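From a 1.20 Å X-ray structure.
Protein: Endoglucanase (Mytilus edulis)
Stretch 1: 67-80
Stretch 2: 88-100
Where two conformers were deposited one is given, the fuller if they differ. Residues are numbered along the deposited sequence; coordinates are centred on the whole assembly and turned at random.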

ATOM      1  N   GLN A  67      -8.922  10.145  -3.871  1.00  6.92           N
ATOM      2  CA  GLN A  67      -9.163  10.549  -2.474  1.00  8.05           C
ATOM      3  C   GLN A  67      -7.977  10.311  -1.552  1.00  7.29           C
ATOM      4  O   GLN A  67      -7.662  11.157  -0.703  1.00  8.27           O
ATOM      5  CB  GLN A  67     -10.349   9.762  -1.883  0.70  8.95           C
ATOM      6  CG  GLN A  67     -11.724  10.105  -2.442  0.70  9.82           C
ATOM      7  CD  GLN A  67     -12.795   9.128  -1.991  0.70 11.19           C
ATOM      8  OE1 GLN A  67     -12.590   7.905  -2.000  0.70 10.12           O
ATOM      9  NE2 GLN A  67     -13.937   9.661  -1.571  0.70 13.74           N
ATOM     10  N   HIS A  68      -7.373   9.130  -1.659  1.00  6.45           N
ATOM     11  CA  HIS A  68      -6.368   8.705  -0.696  1.00  6.36           C
ATOM     12  C   HIS A  68      -4.928   8.840  -1.183  1.00  6.32           C
ATOM     13  O   HIS A  68      -4.018   8.357  -0.525  1.00  6.92           O
ATOM     14  CB  HIS A  68      -6.727   7.319  -0.137  1.00  6.34           C
ATOM     15  CG  HIS A  68      -7.927   7.366   0.762  1.00  6.33           C
ATOM     16  ND1 HIS A  68      -8.975   6.474   0.685  1.00  6.80           N
ATOM     17  CD2 HIS A  68      -8.261   8.251   1.733  1.00  7.32           C
ATOM     18  CE1 HIS A  68      -9.884   6.789   1.594  1.00  7.06           C
ATOM     19  NE2 HIS A  68      -9.475   7.867   2.238  1.00  7.91           N
ATOM     20  N   CYS A  69      -4.717   9.550  -2.293  1.00  6.21           N
ATOM     21  CA  CYS A  69      -3.358   9.957  -2.661  1.00  6.81           C
ATOM     22  C   CYS A  69      -2.700  10.726  -1.510  1.00  6.78           C
ATOM     23  O   CYS A  69      -3.301  11.637  -0.946  1.00  7.28           O
ATOM     24  CB  CYS A  69      -3.374  10.863  -3.896  1.00  6.67           C
ATOM     25  SG  CYS A  69      -3.451   9.996  -5.484  1.00  7.04           S
ATOM     26  N   GLY A  70      -1.461  10.373  -1.201  1.00  6.81           N
ATOM     27  CA  GLY A  70      -0.688  11.051  -0.164  1.00  7.45           C
ATOM     28  C   GLY A  70      -0.962  10.607   1.265  1.00  7.45           C
ATOM     29  O   GLY A  70      -0.303  11.091   2.199  1.00  8.85           O
ATOM     30  N   GLN A  71      -1.931   9.711   1.462  1.00  7.08           N
ATOM     31  CA  GLN A  71      -2.265   9.246   2.802  1.00  7.08           C
ATOM     32  C   GLN A  71      -1.237   8.202   3.224  1.00  6.72           C
ATOM     33  O   GLN A  71      -0.820   7.366   2.415  1.00  7.34           O
ATOM     34  CB  GLN A  71      -3.661   8.632   2.822  1.00  7.15           C
ATOM     35  CG  GLN A  71      -4.153   8.322   4.213  1.00  8.14           C
ATOM     36  CD  GLN A  71      -5.530   7.705   4.206  1.00  8.08           C
ATOM     37  OE1 GLN A  71      -5.722   6.618   3.649  1.00  8.88           O
ATOM     38  NE2 GLN A  71      -6.496   8.380   4.835  1.00  8.72           N
ATOM     39  N   CYS A  72      -0.838   8.247   4.496  1.00  6.96           N
ATOM     40  CA  CYS A  72       0.068   7.247   5.053  1.00  7.39           C
ATOM     41  C   CYS A  72      -0.687   6.186   5.852  1.00  7.31           C
ATOM     42  O   CYS A  72      -1.589   6.501   6.652  1.00  7.62           O
ATOM     43  CB  CYS A  72       1.155   7.903   5.908  1.00  7.90           C
ATOM     44  SG  CYS A  72       2.382   8.789   4.904  1.00  9.04           S
ATOM     45  N   ILE A  73      -0.297   4.939   5.607  1.00  7.16           N
ATOM     46  CA  ILE A  73      -0.883   3.751   6.210  1.00  7.47           C
ATOM     47  C   ILE A  73       0.214   2.984   6.949  1.00  7.03           C
ATOM     48  O   ILE A  73       1.200   2.565   6.346  1.00  6.88           O
ATOM     49  CB  ILE A  73      -1.492   2.813   5.131  1.00  7.86           C
ATOM     50  CG1 ILE A  73      -2.472   3.550   4.214  1.00 10.09           C
ATOM     51  CG2 ILE A  73      -2.103   1.573   5.810  1.00  7.77           C
ATOM     52  CD1 ILE A  73      -3.680   4.033   4.891  1.00 11.45           C
ATOM     53  N   LYS A  74       0.033   2.807   8.256  1.00  7.07           N
ATOM     54  CA  LYS A  74       0.929   2.006   9.078  1.00  7.14           C
ATOM     55  C   LYS A  74       0.469   0.554   9.064  1.00  6.77           C
ATOM     56  O   LYS A  74      -0.679   0.258   9.427  1.00  7.22           O
ATOM     57  CB  LYS A  74       0.964   2.544  10.510  1.00  7.85           C
ATOM     58  CG  LYS A  74       1.931   1.793  11.421  1.00  9.77           C
ATOM     59  CD  LYS A  74       2.005   2.403  12.818  0.50 11.58           C
ATOM     60  CE  LYS A  74       2.954   1.636  13.743  0.50 11.91           C
ATOM     61  NZ  LYS A  74       2.862   2.153  15.139  0.50 12.45           N
ATOM     62  N   LEU A  75       1.347  -0.337   8.610  1.00  6.90           N
ATOM     63  CA  LEU A  75       1.074  -1.766   8.537  1.00  7.08           C
ATOM     64  C   LEU A  75       1.797  -2.482   9.663  1.00  7.14           C
ATOM     65  O   LEU A  75       2.971  -2.203   9.911  1.00  8.34           O
ATOM     66  CB  LEU A  75       1.558  -2.324   7.202  1.00  7.11           C
ATOM     67  CG  LEU A  75       0.882  -1.778   5.937  1.00  7.06           C
ATOM     68  CD1 LEU A  75       1.426  -2.505   4.715  1.00  8.39           C
ATOM     69  CD2 LEU A  75      -0.629  -1.917   6.024  1.00  6.79           C
ATOM     70  N   THR A  76       1.105  -3.404  10.330  1.00  6.77           N
ATOM     71  CA  THR A  76       1.682  -4.255  11.369  1.00  7.05           C
ATOM     72  C   THR A  76       1.518  -5.714  10.956  1.00  6.38           C
ATOM     73  O   THR A  76       0.413  -6.146  10.623  1.00  7.19           O
ATOM     74  CB  THR A  76       0.972  -3.987  12.711  1.00  7.43           C
ATOM     75  OG1 THR A  76       1.163  -2.611  13.080  1.00  8.10           O
ATOM     76  CG2 THR A  76       1.590  -4.836  13.832  1.00  8.32           C
ATOM     77  N   THR A  77       2.601  -6.494  10.975  1.00  6.93           N
ATOM     78  CA  THR A  77       2.515  -7.887  10.538  1.00  7.02           C
ATOM     79  C   THR A  77       1.750  -8.726  11.556  1.00  7.00           C
ATOM     80  O   THR A  77       1.896  -8.547  12.773  1.00  7.66           O
ATOM     81  CB  THR A  77       3.907  -8.503  10.315  1.00  7.44           C
ATOM     82  OG1 THR A  77       4.656  -8.439  11.539  1.00  8.00           O
ATOM     83  CG2 THR A  77       4.690  -7.731   9.247  1.00  8.08           C
ATOM     84  N   THR A  78       0.908  -9.627  11.064  1.00  7.02           N
ATOM     85  CA  THR A  78       0.220 -10.585  11.924  1.00  7.48           C
ATOM     86  C   THR A  78       1.081 -11.811  12.228  1.00  8.33           C
ATOM     87  O   THR A  78       0.793 -12.539  13.179  1.00  9.29           O
ATOM     88  CB  THR A  78      -1.069 -11.100  11.279  1.00  7.30           C
ATOM     89  OG1 THR A  78      -0.728 -11.825  10.087  1.00  7.54           O
ATOM     90  CG2 THR A  78      -2.026  -9.957  10.890  1.00  7.16           C
ATOM     91  N   GLY A  79       2.108 -12.041  11.410  1.00  8.35           N
ATOM     92  CA  GLY A  79       2.853 -13.287  11.397  1.00  9.39           C
ATOM     93  C   GLY A  79       2.439 -14.216  10.256  1.00  9.19           C
ATOM     94  O   GLY A  79       3.158 -15.179   9.959  1.00 11.61           O
ATOM     95  N   GLY A  80       1.286 -13.959   9.633  1.00  8.46           N
ATOM     96  CA  GLY A  80       0.772 -14.788   8.550  1.00  8.04           C
ATOM     97  C   GLY A  80       1.100 -14.275   7.157  1.00  7.54           C
ATOM     98  O   GLY A  80       1.794 -13.277   6.980  1.00  7.55           O
TER
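Stretch 2, residues 88-100: PVREGLSKTFMIT

How does stretch 2 run relative to stretch 1? Residues 94-100 form a strand that lies antiparallel beside the strand beginning at Cys 72, with 151° between their N-to-C directions and a closest approach of 4.5 Å between the axes. Before Ser 94, the residues from Pro 88 to Leu 93 are loop or turn. Together the two stretches bury 1050 Å², counting both sides.

Where does the pairing begin along stretch 1? It begins at a type II turn from His 68 to Gln 71, against the far end of stretch 2. Ile 99, whose CA-to-CB bond points toward stretch 1, brings its CB to 3.5 Å from His 68 O. Its backbone is held at both polar atoms: Gly 70 N donates to Ile 99 O at 2.9 Å, and Ile 99 N donates to Gln 71 O at 2.9 Å, almost in line at 175°. Gly 70 has a positive phi of 82°, a conformation that favours glycine.

What carries the strands from Cys 72 to Thr 76? Cys 72 faces Met 98 in a non-hydrogen-bonded pair, CA to CA 4.3 Å, with Cys 72 SG 3.9 Å from Met 98 CB. Ile 73 and Phe 97 then exchange two hydrogen bonds, N to O, each 2.9 Å. On the face shared with Cys 72, Lys 74 packs its CB 3.4 Å from Thr 96 OG1. Leu 75 lies on the face of Ile 73 and Phe 97, its CD1 3.9 Å from Phe 97 CE1. Its pairing with Lys 95 is uneven: Leu 75 N reaches Lys 95 O at 2.9 Å, whereas Lys 95 N meets Leu 75 O at 3.3 Å and a more bent 141°. Thr 76 sits opposite Ser 94, with Thr 76 OG1 3.7 Å from Ser 94 CB.

How is the loop before Ser 94 fastened? Thr 77 does much of this work. Its N donates to Leu 93 O (2.9 Å), its O accepts from Gly 92 N (3.0 Å), and its OG1, placed by a p rotamer, donates to Arg 90 O (2.7 Å) while accepting from Leu 93 N (3.1 Å). Water 1 links Thr 77 O (2.8 Å) to Glu 91 OE2 (3.0 Å). At the corner, Gly 79 CA comes within 3.5 Å of Val 89 O in a CA-H...O contact; a CB on Gly 79 would lie just 3.5 Å from Glu 91 CB. Water 2 closes this end, donating to Gly 79 O at 2.6 Å and accepting from Val 89 N at 3.1 Å.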

ATOM      1  N   PRO A  88       6.859 -16.682   5.774  1.00 12.30           N
ATOM      2  CA  PRO A  88       6.885 -16.377   7.212  1.00 12.56           C
ATOM      3  C   PRO A  88       7.583 -15.064   7.570  1.00 12.19           C
ATOM      4  O   PRO A  88       8.542 -14.660   6.911  1.00 11.69           O
ATOM      5  CB  PRO A  88       7.635 -17.577   7.825  1.00 13.58           C
ATOM      6  CG  PRO A  88       7.714 -18.612   6.817  1.00 14.39           C
ATOM      7  CD  PRO A  88       7.490 -17.985   5.482  1.00 12.94           C
ATOM      8  N   VAL A  89       7.086 -14.419   8.625  1.00 12.14           N
ATOM      9  CA  VAL A  89       7.665 -13.200   9.175  1.00 12.13           C
ATOM     10  C   VAL A  89       7.350 -13.095  10.673  1.00 11.72           C
ATOM     11  O   VAL A  89       6.336 -13.614  11.131  1.00 11.98           O
ATOM     12  CB  VAL A  89       7.115 -11.961   8.422  1.00 12.27           C
ATOM     13  CG1 VAL A  89       5.623 -11.790   8.671  1.00 12.97           C
ATOM     14  CG2 VAL A  89       7.877 -10.701   8.790  1.00 13.29           C
ATOM     15  N   ARG A  90       8.206 -12.418  11.433  1.00 11.92           N
ATOM     16  CA  ARG A  90       7.912 -12.143  12.840  1.00 12.58           C
ATOM     17  C   ARG A  90       6.636 -11.306  12.957  1.00 11.89           C
ATOM     18  O   ARG A  90       6.441 -10.391  12.170  1.00 11.35           O
ATOM     19  CB  ARG A  90       9.073 -11.407  13.510  1.00 13.92           C
ATOM     20  CG  ARG A  90       8.878 -11.249  15.009  1.00 18.16           C
ATOM     21  CD  ARG A  90      10.147 -11.341  15.817  1.00 22.26           C
ATOM     22  NE  ARG A  90      10.963 -10.162  15.564  1.00 24.57           N
ATOM     23  CZ  ARG A  90      12.109 -10.143  14.891  1.00 26.38           C
ATOM     24  NH1 ARG A  90      12.646 -11.254  14.383  1.00 27.29           N
ATOM     25  NH2 ARG A  90      12.734  -8.985  14.734  1.00 26.92           N
ATOM     26  N   GLU A  91       5.781 -11.632  13.927  1.00 11.03           N
ATOM     27  CA  GLU A  91       4.578 -10.849  14.214  1.00 10.53           C
ATOM     28  C   GLU A  91       4.975  -9.557  14.905  1.00 10.23           C
ATOM     29  O   GLU A  91       5.898  -9.545  15.726  1.00 11.68           O
ATOM     30  CB  GLU A  91       3.597 -11.626  15.109  1.00 10.55           C
ATOM     31  CG  GLU A  91       2.367 -10.813  15.506  1.00 10.91           C
ATOM     32  CD  GLU A  91       1.241 -11.596  16.148  1.00 11.79           C
ATOM     33  OE1 GLU A  91       1.424 -12.780  16.494  1.00 12.06           O
ATOM     34  OE2 GLU A  91       0.147 -10.991  16.298  1.00 12.75           O
ATOM     35  N   GLY A  92       4.275  -8.476  14.581  1.00  9.71           N
ATOM     36  CA  GLY A  92       4.414  -7.216  15.286  1.00 10.15           C
ATOM     37  C   GLY A  92       5.415  -6.244  14.704  1.00 10.48           C
ATOM     38  O   GLY A  92       5.644  -5.185  15.299  1.00 12.20           O
ATOM     39  N   LEU A  93       6.010  -6.578  13.563  1.00 10.30           N
ATOM     40  CA  LEU A  93       6.858  -5.642  12.839  1.00 10.45           C
ATOM     41  C   LEU A  93       5.965  -4.604  12.172  1.00  9.56           C
ATOM     42  O   LEU A  93       4.850  -4.918  11.744  1.00  9.57           O
ATOM     43  CB  LEU A  93       7.680  -6.352  11.776  1.00 10.76           C
ATOM     44  CG  LEU A  93       8.634  -7.446  12.268  1.00 12.59           C
ATOM     45  CD1 LEU A  93       9.309  -8.098  11.084  1.00 13.61           C
ATOM     46  CD2 LEU A  93       9.667  -6.881  13.214  1.00 13.64           C
ATOM     47  N   SER A  94       6.453  -3.376  12.058  1.00  9.68           N
ATOM     48  CA  SER A  94       5.634  -2.324  11.470  1.00  9.56           C
ATOM     49  C   SER A  94       6.417  -1.221  10.772  0.50  9.19           C
ATOM     50  O   SER A  94       7.425  -0.727  11.300  0.50  9.90           O
ATOM     51  CB  SER A  94       4.731  -1.684  12.528  0.50  9.97           C
ATOM     52  OG  SER A  94       5.478  -0.877  13.418  0.50 11.02           O
ATOM     53  N   LYS A  95       5.897  -0.809   9.617  1.00  8.41           N
ATOM     54  CA  LYS A  95       6.409   0.331   8.870  1.00  7.97           C
ATOM     55  C   LYS A  95       5.210   1.069   8.267  1.00  7.43           C
ATOM     56  O   LYS A  95       4.122   0.490   8.122  1.00  7.33           O
ATOM     57  CB  LYS A  95       7.357  -0.102   7.737  1.00  8.73           C
ATOM     58  CG  LYS A  95       8.712  -0.665   8.174  1.00  9.37           C
ATOM     59  CD  LYS A  95       9.567   0.351   8.912  1.00 10.06           C
ATOM     60  CE  LYS A  95      10.969  -0.186   9.203  1.00 10.83           C
ATOM     61  NZ  LYS A  95      11.751   0.723  10.079  1.00 11.84           N
ATOM     62  N   THR A  96       5.429   2.323   7.889  1.00  7.32           N
ATOM     63  CA  THR A  96       4.395   3.176   7.318  1.00  6.87           C
ATOM     64  C   THR A  96       4.696   3.487   5.844  1.00  6.72           C
ATOM     65  O   THR A  96       5.835   3.839   5.486  1.00  7.57           O
ATOM     66  CB  THR A  96       4.284   4.465   8.146  1.00  7.27           C
ATOM     67  OG1 THR A  96       3.777   4.161   9.452  1.00  8.22           O
ATOM     68  CG2 THR A  96       3.292   5.459   7.542  1.00  7.40           C
ATOM     69  N   PHE A  97       3.663   3.376   5.011  1.00  6.58           N
ATOM     70  CA  PHE A  97       3.755   3.537   3.566  1.00  6.56           C
ATOM     71  C   PHE A  97       2.858   4.680   3.117  1.00  6.70           C
ATOM     72  O   PHE A  97       1.694   4.757   3.504  1.00  7.72           O
ATOM     73  CB  PHE A  97       3.340   2.234   2.861  1.00  6.75           C
ATOM     74  CG  PHE A  97       4.217   1.061   3.207  1.00  6.73           C
ATOM     75  CD1 PHE A  97       4.030   0.371   4.397  1.00  7.90           C
ATOM     76  CD2 PHE A  97       5.238   0.656   2.360  1.00  7.86           C
ATOM     77  CE1 PHE A  97       4.856  -0.686   4.750  1.00  8.61           C
ATOM     78  CE2 PHE A  97       6.065  -0.416   2.707  1.00  8.66           C
ATOM     79  CZ  PHE A  97       5.871  -1.083   3.904  1.00  9.29           C
ATOM     80  N   MET A  98       3.374   5.560   2.267  1.00  6.55           N
ATOM     81  CA  MET A  98       2.550   6.587   1.624  1.00  6.66           C
ATOM     82  C   MET A  98       1.926   6.042   0.337  1.00  6.26           C
ATOM     83  O   MET A  98       2.642   5.478  -0.504  1.00  6.66           O
ATOM     84  CB  MET A  98       3.381   7.824   1.286  1.00  6.97           C
ATOM     85  CG  MET A  98       2.559   8.923   0.603  1.00  7.77           C
ATOM     86  SD  MET A  98       3.509  10.427   0.242  1.00  8.48           S
ATOM     87  CE  MET A  98       3.581  11.165   1.918  1.00  8.23           C
ATOM     88  N   ILE A  99       0.617   6.243   0.165  1.00  5.83           N
ATOM     89  CA  ILE A  99      -0.047   5.889  -1.088  1.00  6.18           C
ATOM     90  C   ILE A  99       0.365   6.906  -2.165  1.00  6.13           C
ATOM     91  O   ILE A  99       0.064   8.099  -2.053  1.00  6.92           O
ATOM     92  CB  ILE A  99      -1.587   5.851  -0.919  1.00  6.24           C
ATOM     93  CG1 ILE A  99      -1.989   4.719   0.039  1.00  6.29           C
ATOM     94  CG2 ILE A  99      -2.275   5.705  -2.272  1.00  6.61           C
ATOM     95  CD1 ILE A  99      -3.450   4.766   0.495  1.00  6.91           C
ATOM     96  N   THR A 100       1.069   6.426  -3.191  1.00  5.85           N
ATOM     97  CA  THR A 100       1.475   7.263  -4.318  1.00  6.50           C
ATOM     98  C   THR A 100       0.917   6.770  -5.647  1.00  5.95           C
ATOM     99  O   THR A 100       1.151   7.406  -6.674  1.00  6.82           O
ATOM    100  CB  THR A 100       3.018   7.343  -4.438  1.00  7.17           C
ATOM    101  OG1 THR A 100       3.537   6.015  -4.641  1.00  7.73           O
ATOM    102  CG2 THR A 100       3.653   7.946  -3.179  1.00  7.52           C
TER
HETATM  103  O   HOH W   1       0.156  -8.288  15.007  1.00 13.52           O
HETATM  104  O   HOH W   2       5.348 -16.593  10.045  1.00 17.04           O